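Local structure of sialidase B (Streptococcus pneumoniae TIGR4, 4XJZ) at residues Tyr205-Thr210 with Asp224-Gly229; Leu304-Pro309 with Gly449-Pro454. The protein hydrolyses the alpha-(2->3)-, alpha-(2->6)- and alpha-(2->8)-glycosidic linkages of terminal sialic acids in oligosaccharides, glycoproteins and glycolipids. The protein carries 1 engineered substitution. All coordinates share one frame; numbering follows the deposited sequence.

Interaction 1: Tyr205-Thr210 with Asp224-Gly229; sequences YFRIPT and DARYGG. With DMS (dimethyl sulfoxide), chain G.
Tyr205 pairs with Arg226 at one end of a short antiparallel strand pair that carries the FRIP motif of family 33 sialidases (Phe206 to Pro209) in a blade of the catalytic beta-propeller. Tyr205 O accepts a hydrogen bond from Arg226 N at 2.9 Å, whereas the return bond from Tyr205 N is weak. Gly229 CA lies over one face of the tyrosine ring, 3.8 Å from its centroid, in a CH-pi contact, and the hydroxyl reaches Trp270 N. Phe206 turns to the other face of the sheet and sets CE1 4.0 Å from Ala225 CB. Arg207, a substrate-binding residue by similarity, exchanges two backbone bonds with Asp224. Its CB packs over one face of the Arg226 guanidinium; bends at chi2 (-77°) and chi3 (-59°) then curl the chain round, and the two guanidinium planes stand 44° apart, with Arg207 NE bound to Glu631. Ile208 follows, CG1 lying 3.4 Å from Arg226 NH2. The extended Arg226 grips Asp224 OD2 side-on through NE and NH2, gives NH1 to Asp232, and donates from NH2 to a dimethyl sulfoxide, probably from the crystallisation liquor. A water bridges Ile208 O (2.9 Å) and Asp224 OD1 (2.7 Å).

Interaction 2: Leu304-Pro309 with Gly449-Pro454; sequences LADVMP and GTYLCP
Two neighbouring blades of the propeller meet where Asp306, on strand 301-308, accepts a hydrogen bond from the backbone of Leu452, at the start of strand 451-459. Leu452 N points at the syn lone pair of Asp306 OD1 over 3.0 Å, a nearly straight bond of 166° that ties a buried carboxylate to the backbone of the next blade. The other oxygen, OD2, comes to the edge of the Tyr451 ring, 3.6 Å from CD1, with the carboxylate and ring planes 69° apart. A water lies 2.6 Å from Asp306 OD2 and from Leu452 O. Further along the same ring edge, Met308 bends at chi2 (-70°) and brings its CE to 4.1 Å from Tyr451 CE1, while the tyrosine hydroxyl binds Asn314. On the far side of Asp306, the Leu452 side chain reaches over to strand 301-308: CD2 packs 3.6 Å from Leu304 CB and also against Leu304 O, the two leucines crossing at about a right angle. Strands 286-294 and 451-459 run parallel, each opening an antiparallel unit, as the inner strands of adjacent blades do; the contact is thus a polar and apolar junction between neighbouring blades of a beta-propeller.

Overall arrangement
Interaction 1 lies in the sheet of strands 205-207 and 219-226, interaction 2 at the junction of strands 301-308 and 451-459. Their centres are 15 Å apart, and they meet directly where Ile208 CG2 packs 3.4 Å from Pro454 CB. Strand 286-294 also connects them: Asp289 touches the side chains of both Ile208 and Asp306, and Ile288 those of Asp224, Arg226 and Asp306. Interaction 1 holds Arg207, substrate-binding by similarity, and the dimethyl sulfoxide; its Arg226 side chain is about 3 Å from that of Asp232 and Ile208 about 4 Å from Tyr615, both probably catalytic. Residues of interaction 2 lie farther away, Tyr451 about 7 Å from Glu503 and Met308 about 8 Å from Asp232, side chain to side chain.

Interaction 1: Tyr205-Thr210 with Asp224-Gly229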
ATOM      1  N   TYR A 205       4.719  -7.182  -0.948  1.00 11.98           N
ATOM      2  CA  TYR A 205       4.187  -5.837  -1.213  1.00 12.09           C
ATOM      3  C   TYR A 205       2.827  -5.672  -0.569  1.00 11.65           C
ATOM      4  O   TYR A 205       2.085  -6.642  -0.427  1.00 10.96           O
ATOM      5  CB  TYR A 205       4.095  -5.583  -2.732  1.00 12.51           C
ATOM      6  CG  TYR A 205       5.408  -5.921  -3.378  1.00 14.81           C
ATOM      7  CD1 TYR A 205       6.471  -5.028  -3.327  1.00 13.74           C
ATOM      8  CD2 TYR A 205       5.622  -7.179  -3.929  1.00 14.20           C
ATOM      9  CE1 TYR A 205       7.707  -5.371  -3.853  1.00 14.51           C
ATOM     10  CE2 TYR A 205       6.855  -7.526  -4.473  1.00 14.90           C
ATOM     11  CZ  TYR A 205       7.881  -6.611  -4.429  1.00 14.49           C
ATOM     12  OH  TYR A 205       9.115  -6.929  -4.940  1.00 14.68           O
ATOM     13  N   PHE A 206       2.518  -4.434  -0.188  1.00 12.84           N
ATOM     14  CA  PHE A 206       1.241  -4.100   0.438  1.00 10.90           C
ATOM     15  C   PHE A 206       0.727  -2.803  -0.142  1.00 13.88           C
ATOM     16  O   PHE A 206       1.510  -1.893  -0.462  1.00 12.87           O
ATOM     17  CB  PHE A 206       1.397  -3.999   1.959  1.00 14.38           C
ATOM     18  CG  PHE A 206       1.801  -5.296   2.592  1.00 12.98           C
ATOM     19  CD1 PHE A 206       0.857  -6.278   2.852  1.00 12.12           C
ATOM     20  CD2 PHE A 206       3.137  -5.562   2.867  1.00 11.51           C
ATOM     21  CE1 PHE A 206       1.231  -7.504   3.402  1.00 14.32           C
ATOM     22  CE2 PHE A 206       3.521  -6.783   3.405  1.00 14.62           C
ATOM     23  CZ  PHE A 206       2.570  -7.754   3.672  1.00 13.69           C
ATOM     24  N   ARG A 207      -0.593  -2.728  -0.299  1.00 13.25           N
ATOM     25  CA  ARG A 207      -1.237  -1.541  -0.853  1.00 12.43           C
ATOM     26  C   ARG A 207      -2.603  -1.419  -0.239  1.00 13.76           C
ATOM     27  O   ARG A 207      -3.170  -2.410   0.244  1.00 12.33           O
ATOM     28  CB  ARG A 207      -1.430  -1.677  -2.365  1.00 12.51           C
ATOM     29  CG  ARG A 207      -0.172  -1.687  -3.181  1.00 17.64           C
ATOM     30  CD  ARG A 207       0.363  -0.297  -3.312  1.00 17.68           C
ATOM     31  NE  ARG A 207      -0.565   0.650  -3.954  1.00 17.07           N
ATOM     32  CZ  ARG A 207      -0.715   0.782  -5.265  1.00 24.40           C
ATOM     33  NH1 ARG A 207      -0.032  -0.001  -6.084  1.00 23.49           N
ATOM     34  NH2 ARG A 207      -1.562   1.678  -5.769  1.00 24.22           N
ATOM     35  N   ILE A 208      -3.139  -0.205  -0.294  1.00 12.53           N
ATOM     36  CA  ILE A 208      -4.547   0.072   0.030  1.00 11.64           C
ATOM     37  C   ILE A 208      -4.903  -0.178   1.498  1.00 12.40           C
ATOM     38  O   ILE A 208      -5.721  -1.054   1.814  1.00 12.84           O
ATOM     39  CB  ILE A 208      -5.530  -0.690  -0.911  1.00 12.73           C
ATOM     40  CG1 ILE A 208      -4.990  -0.837  -2.352  1.00 13.73           C
ATOM     41  CG2 ILE A 208      -6.893  -0.014  -0.931  1.00 14.55           C
ATOM     42  CD1 ILE A 208      -4.681   0.493  -3.063  1.00 13.83           C
ATOM     43  N   PRO A 209      -4.288   0.600   2.395  1.00 12.69           N
ATOM     44  CA  PRO A 209      -4.505   0.420   3.839  1.00 12.64           C
ATOM     45  C   PRO A 209      -5.870   0.883   4.299  1.00 14.71           C
ATOM     46  O   PRO A 209      -6.446   1.800   3.723  1.00 14.91           O
ATOM     47  CB  PRO A 209      -3.437   1.316   4.451  1.00 12.81           C
ATOM     48  CG  PRO A 209      -3.234   2.412   3.440  1.00 14.92           C
ATOM     49  CD  PRO A 209      -3.310   1.674   2.125  1.00 13.09           C
ATOM     50  N   THR A 210      -6.375   0.255   5.363  1.00 11.96           N
ATOM     51  CA  THR A 210      -7.599   0.712   6.001  1.00 12.07           C
ATOM     52  C   THR A 210      -7.380   0.674   7.505  1.00 12.89           C
ATOM     53  O   THR A 210      -6.532  -0.071   7.997  1.00 14.30           O
ATOM     54  CB  THR A 210      -8.817  -0.169   5.687  1.00 14.06           C
ATOM     55  OG1 THR A 210      -8.758  -1.373   6.454  1.00 13.83           O
ATOM     56  CG2 THR A 210      -8.897  -0.537   4.203  1.00 12.90           C
ATOM     57  N   ASP A 224      -4.407  -4.788   1.073  1.00 12.60           N
ATOM     58  CA  ASP A 224      -4.121  -5.688  -0.034  1.00 14.18           C
ATOM     59  C   ASP A 224      -2.733  -6.282   0.193  1.00 12.75           C
ATOM     60  O   ASP A 224      -1.736  -5.546   0.231  1.00 11.87           O
ATOM     61  CB  ASP A 224      -4.031  -4.921  -1.367  1.00 11.76           C
ATOM     62  CG  ASP A 224      -5.371  -4.597  -2.000  1.00 15.33           C
ATOM     63  OD1 ASP A 224      -6.405  -4.458  -1.318  1.00 17.04           O
ATOM     64  OD2 ASP A 224      -5.371  -4.432  -3.240  1.00 15.80           O
ATOM     65  N   ALA A 225      -2.666  -7.601   0.359  1.00 11.83           N
ATOM     66  CA  ALA A 225      -1.382  -8.303   0.361  1.00 12.43           C
ATOM     67  C   ALA A 225      -1.099  -8.662  -1.090  1.00 11.74           C
ATOM     68  O   ALA A 225      -1.727  -9.566  -1.647  1.00 12.21           O
ATOM     69  CB  ALA A 225      -1.461  -9.563   1.236  1.00 12.30           C
ATOM     70  N   ARG A 226      -0.182  -7.912  -1.713  1.00 12.25           N
ATOM     71  CA  ARG A 226       0.066  -8.020  -3.156  1.00 11.25           C
ATOM     72  C   ARG A 226       1.341  -8.815  -3.422  1.00 11.64           C
ATOM     73  O   ARG A 226       2.424  -8.466  -2.915  1.00 12.80           O
ATOM     74  CB  ARG A 226       0.124  -6.631  -3.793  1.00 14.53           C
ATOM     75  CG  ARG A 226      -1.145  -5.807  -3.563  1.00 14.60           C
ATOM     76  CD  ARG A 226      -1.333  -4.777  -4.660  1.00 14.43           C
ATOM     77  NE  ARG A 226      -2.630  -4.118  -4.559  1.00 12.22           N
ATOM     78  CZ  ARG A 226      -3.034  -3.131  -5.350  1.00 13.92           C
ATOM     79  NH1 ARG A 226      -2.233  -2.682  -6.300  1.00 14.63           N
ATOM     80  NH2 ARG A 226      -4.238  -2.607  -5.195  1.00 14.32           N
ATOM     81  N   TYR A 227       1.200  -9.880  -4.208  1.00 13.35           N
ATOM     82  CA  TYR A 227       2.289 -10.846  -4.385  1.00 14.02           C
ATOM     83  C   TYR A 227       3.146 -10.577  -5.615  1.00 15.73           C
ATOM     84  O   TYR A 227       4.369 -10.695  -5.551  1.00 14.34           O
ATOM     85  CB  TYR A 227       1.746 -12.291  -4.378  1.00 15.36           C
ATOM     86  CG  TYR A 227       1.134 -12.663  -3.044  1.00 13.64           C
ATOM     87  CD1 TYR A 227       1.892 -13.288  -2.071  1.00 14.86           C
ATOM     88  CD2 TYR A 227      -0.185 -12.360  -2.757  1.00 12.58           C
ATOM     89  CE1 TYR A 227       1.343 -13.617  -0.842  1.00 15.16           C
ATOM     90  CE2 TYR A 227      -0.734 -12.665  -1.531  1.00 13.38           C
ATOM     91  CZ  TYR A 227       0.029 -13.301  -0.586  1.00 16.13           C
ATOM     92  OH  TYR A 227      -0.529 -13.605   0.647  1.00 14.75           O
ATOM     93  N   GLY A 228       2.514 -10.233  -6.732  1.00 15.23           N
ATOM     94  CA  GLY A 228       3.247  -9.991  -7.970  1.00 17.22           C
ATOM     95  C   GLY A 228       3.644  -8.534  -8.131  1.00 12.59           C
ATOM     96  O   GLY A 228       3.201  -7.856  -9.071  1.00 15.09           O
ATOM     97  N   GLY A 229       4.489  -8.044  -7.228  1.00 13.21           N
ATOM     98  CA  GLY A 229       4.817  -6.627  -7.197  1.00 13.20           C
ATOM     99  C   GLY A 229       3.621  -5.822  -6.709  1.00 14.41           C
ATOM    100  O   GLY A 229       2.659  -6.389  -6.169  1.00 12.71           O
TER
HETATM  101  S   DMS G 706      -6.533   0.947  -6.254  1.00 22.37           S
HETATM  102  O   DMS G 706      -6.322  -0.510  -5.950  1.00 20.11           O
HETATM  103  C1  DMS G 706      -4.905   1.655  -6.635  1.00 20.93           C
HETATM  104  C2  DMS G 706      -7.275   1.080  -7.899  1.00 23.29           C
HETATM  105  O   HOH W   1      -7.399  -3.157   0.867  1.00 16.65           O

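Interaction 2: Leu304-Pro309 with Gly449-Pro454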
ATOM      1  N   LEU A 304     -15.751  -5.788   3.111  1.00 13.19           N
ATOM      2  CA  LEU A 304     -16.031  -5.987   1.696  1.00 14.83           C
ATOM      3  C   LEU A 304     -14.748  -5.815   0.891  1.00 13.54           C
ATOM      4  O   LEU A 304     -13.828  -5.128   1.326  1.00 13.35           O
ATOM      5  CB  LEU A 304     -17.086  -4.990   1.209  1.00 14.54           C
ATOM      6  CG  LEU A 304     -18.569  -5.341   1.344  1.00 14.75           C
ATOM      7  CD1 LEU A 304     -18.960  -5.657   2.762  1.00 18.56           C
ATOM      8  CD2 LEU A 304     -19.442  -4.204   0.817  1.00 17.92           C
ATOM      9  N   ALA A 305     -14.698  -6.423  -0.290  1.00 13.24           N
ATOM     10  CA  ALA A 305     -13.587  -6.187  -1.224  1.00 13.83           C
ATOM     11  C   ALA A 305     -14.024  -6.507  -2.640  1.00 14.04           C
ATOM     12  O   ALA A 305     -14.963  -7.263  -2.831  1.00 14.89           O
ATOM     13  CB  ALA A 305     -12.391  -7.050  -0.849  1.00 14.72           C
ATOM     14  N   ASP A 306     -13.334  -5.965  -3.644  1.00 12.75           N
ATOM     15  CA  ASP A 306     -13.564  -6.430  -5.012  1.00 14.60           C
ATOM     16  C   ASP A 306     -12.990  -7.835  -5.207  1.00 14.41           C
ATOM     17  O   ASP A 306     -11.964  -8.190  -4.597  1.00 14.72           O
ATOM     18  CB  ASP A 306     -12.892  -5.523  -6.055  1.00 13.16           C
ATOM     19  CG  ASP A 306     -13.335  -4.073  -5.982  1.00 18.48           C
ATOM     20  OD1 ASP A 306     -14.433  -3.768  -5.478  1.00 16.15           O
ATOM     21  OD2 ASP A 306     -12.560  -3.226  -6.469  1.00 18.68           O
ATOM     22  N   VAL A 307     -13.629  -8.618  -6.076  1.00 12.92           N
ATOM     23  CA  VAL A 307     -13.122  -9.948  -6.440  1.00 15.45           C
ATOM     24  C   VAL A 307     -12.917 -10.035  -7.935  1.00 14.41           C
ATOM     25  O   VAL A 307     -13.812  -9.698  -8.720  1.00 15.98           O
ATOM     26  CB  VAL A 307     -14.105 -11.065  -6.066  1.00 20.91           C
ATOM     27  CG1 VAL A 307     -13.386 -12.409  -6.028  1.00 17.06           C
ATOM     28  CG2 VAL A 307     -14.725 -10.773  -4.743  1.00 21.22           C
ATOM     29  N   MET A 308     -11.736 -10.512  -8.314  1.00 13.86           N
ATOM     30  CA  MET A 308     -11.364 -10.669  -9.716  1.00 15.26           C
ATOM     31  C   MET A 308     -11.099 -12.138 -10.025  1.00 14.75           C
ATOM     32  O   MET A 308     -10.267 -12.776  -9.377  1.00 15.98           O
ATOM     33  CB  MET A 308     -10.096  -9.877  -9.985  1.00 15.71           C
ATOM     34  CG  MET A 308     -10.218  -8.390  -9.722  1.00 15.82           C
ATOM     35  SD  MET A 308     -11.273  -7.601 -10.952  1.00 20.68           S
ATOM     36  CE  MET A 308     -11.204  -5.896 -10.394  1.00 24.32           C
ATOM     37  N   PRO A 309     -11.800 -12.690 -11.027  1.00 15.33           N
ATOM     38  CA  PRO A 309     -11.512 -14.064 -11.451  1.00 15.44           C
ATOM     39  C   PRO A 309     -10.133 -14.128 -12.110  1.00 14.05           C
ATOM     40  O   PRO A 309      -9.520 -13.075 -12.368  1.00 18.57           O
ATOM     41  CB  PRO A 309     -12.600 -14.359 -12.496  1.00 19.13           C
ATOM     42  CG  PRO A 309     -13.627 -13.269 -12.334  1.00 21.92           C
ATOM     43  CD  PRO A 309     -12.906 -12.085 -11.786  1.00 16.77           C
ATOM     44  N   GLY A 449     -19.839  -5.094 -12.027  1.00 28.77           N
ATOM     45  CA  GLY A 449     -19.943  -4.701 -10.632  1.00 23.92           C
ATOM     46  C   GLY A 449     -19.431  -3.286 -10.462  1.00 21.96           C
ATOM     47  O   GLY A 449     -18.596  -2.815 -11.242  1.00 20.59           O
ATOM     48  N   THR A 450     -19.935  -2.591  -9.446  1.00 20.18           N
ATOM     49  CA  THR A 450     -19.341  -1.317  -9.084  1.00 18.18           C
ATOM     50  C   THR A 450     -18.037  -1.598  -8.353  1.00 17.49           C
ATOM     51  O   THR A 450     -17.759  -2.743  -7.977  1.00 17.71           O
ATOM     52  CB  THR A 450     -20.269  -0.446  -8.223  1.00 16.66           C
ATOM     53  OG1 THR A 450     -20.581  -1.123  -7.001  1.00 18.43           O
ATOM     54  CG2 THR A 450     -21.552  -0.149  -8.967  1.00 17.06           C
ATOM     55  N   TYR A 451     -17.240  -0.555  -8.173  1.00 15.52           N
ATOM     56  CA  TYR A 451     -15.937  -0.709  -7.538  1.00 15.02           C
ATOM     57  C   TYR A 451     -15.973  -0.186  -6.123  1.00 14.42           C
ATOM     58  O   TYR A 451     -16.344   0.955  -5.885  1.00 15.08           O
ATOM     59  CB  TYR A 451     -14.866   0.022  -8.340  1.00 16.38           C
ATOM     60  CG  TYR A 451     -14.522  -0.697  -9.614  1.00 21.46           C
ATOM     61  CD1 TYR A 451     -13.785  -1.872  -9.582  1.00 21.32           C
ATOM     62  CD2 TYR A 451     -14.939  -0.210 -10.836  1.00 27.14           C
ATOM     63  CE1 TYR A 451     -13.461  -2.545 -10.741  1.00 29.51           C
ATOM     64  CE2 TYR A 451     -14.622  -0.876 -12.008  1.00 28.94           C
ATOM     65  CZ  TYR A 451     -13.885  -2.042 -11.950  1.00 29.10           C
ATOM     66  OH  TYR A 451     -13.554  -2.721 -13.105  1.00 35.76           O
ATOM     67  N   LEU A 452     -15.561  -1.030  -5.186  1.00 13.19           N
ATOM     68  CA  LEU A 452     -15.613  -0.644  -3.789  1.00 15.50           C
ATOM     69  C   LEU A 452     -14.649   0.495  -3.481  1.00 15.57           C
ATOM     70  O   LEU A 452     -13.503   0.518  -3.951  1.00 15.14           O
ATOM     71  CB  LEU A 452     -15.285  -1.857  -2.924  1.00 13.40           C
ATOM     72  CG  LEU A 452     -15.523  -1.702  -1.428  1.00 14.98           C
ATOM     73  CD1 LEU A 452     -16.999  -1.629  -1.086  1.00 17.49           C
ATOM     74  CD2 LEU A 452     -14.873  -2.879  -0.742  1.00 16.40           C
ATOM     75  N   CYS A 453     -15.110   1.452  -2.685  1.00 14.05           N
ATOM     76  CA  CYS A 453     -14.246   2.542  -2.234  1.00 12.94           C
ATOM     77  C   CYS A 453     -13.476   2.024  -1.036  1.00 14.45           C
ATOM     78  O   CYS A 453     -14.083   1.638  -0.043  1.00 15.36           O
ATOM     79  CB  CYS A 453     -15.077   3.747  -1.810  1.00 12.76           C
ATOM     80  SG  CYS A 453     -16.038   4.430  -3.172  1.00 16.33           S
ATOM     81  N   PRO A 454     -12.143   2.008  -1.117  1.00 12.86           N
ATOM     82  CA  PRO A 454     -11.400   1.394  -0.009  1.00 14.19           C
ATOM     83  C   PRO A 454     -11.390   2.254   1.240  1.00 14.42           C
ATOM     84  O   PRO A 454     -11.495   3.482   1.169  1.00 13.32           O
ATOM     85  CB  PRO A 454      -9.987   1.258  -0.558  1.00 15.08           C
ATOM     86  CG  PRO A 454      -9.905   2.231  -1.737  1.00 14.87           C
ATOM     87  CD  PRO A 454     -11.295   2.315  -2.288  1.00 13.03           C
TER
HETATM   88  O   HOH W   2     -12.439  -0.727  -5.968  1.00 16.66           O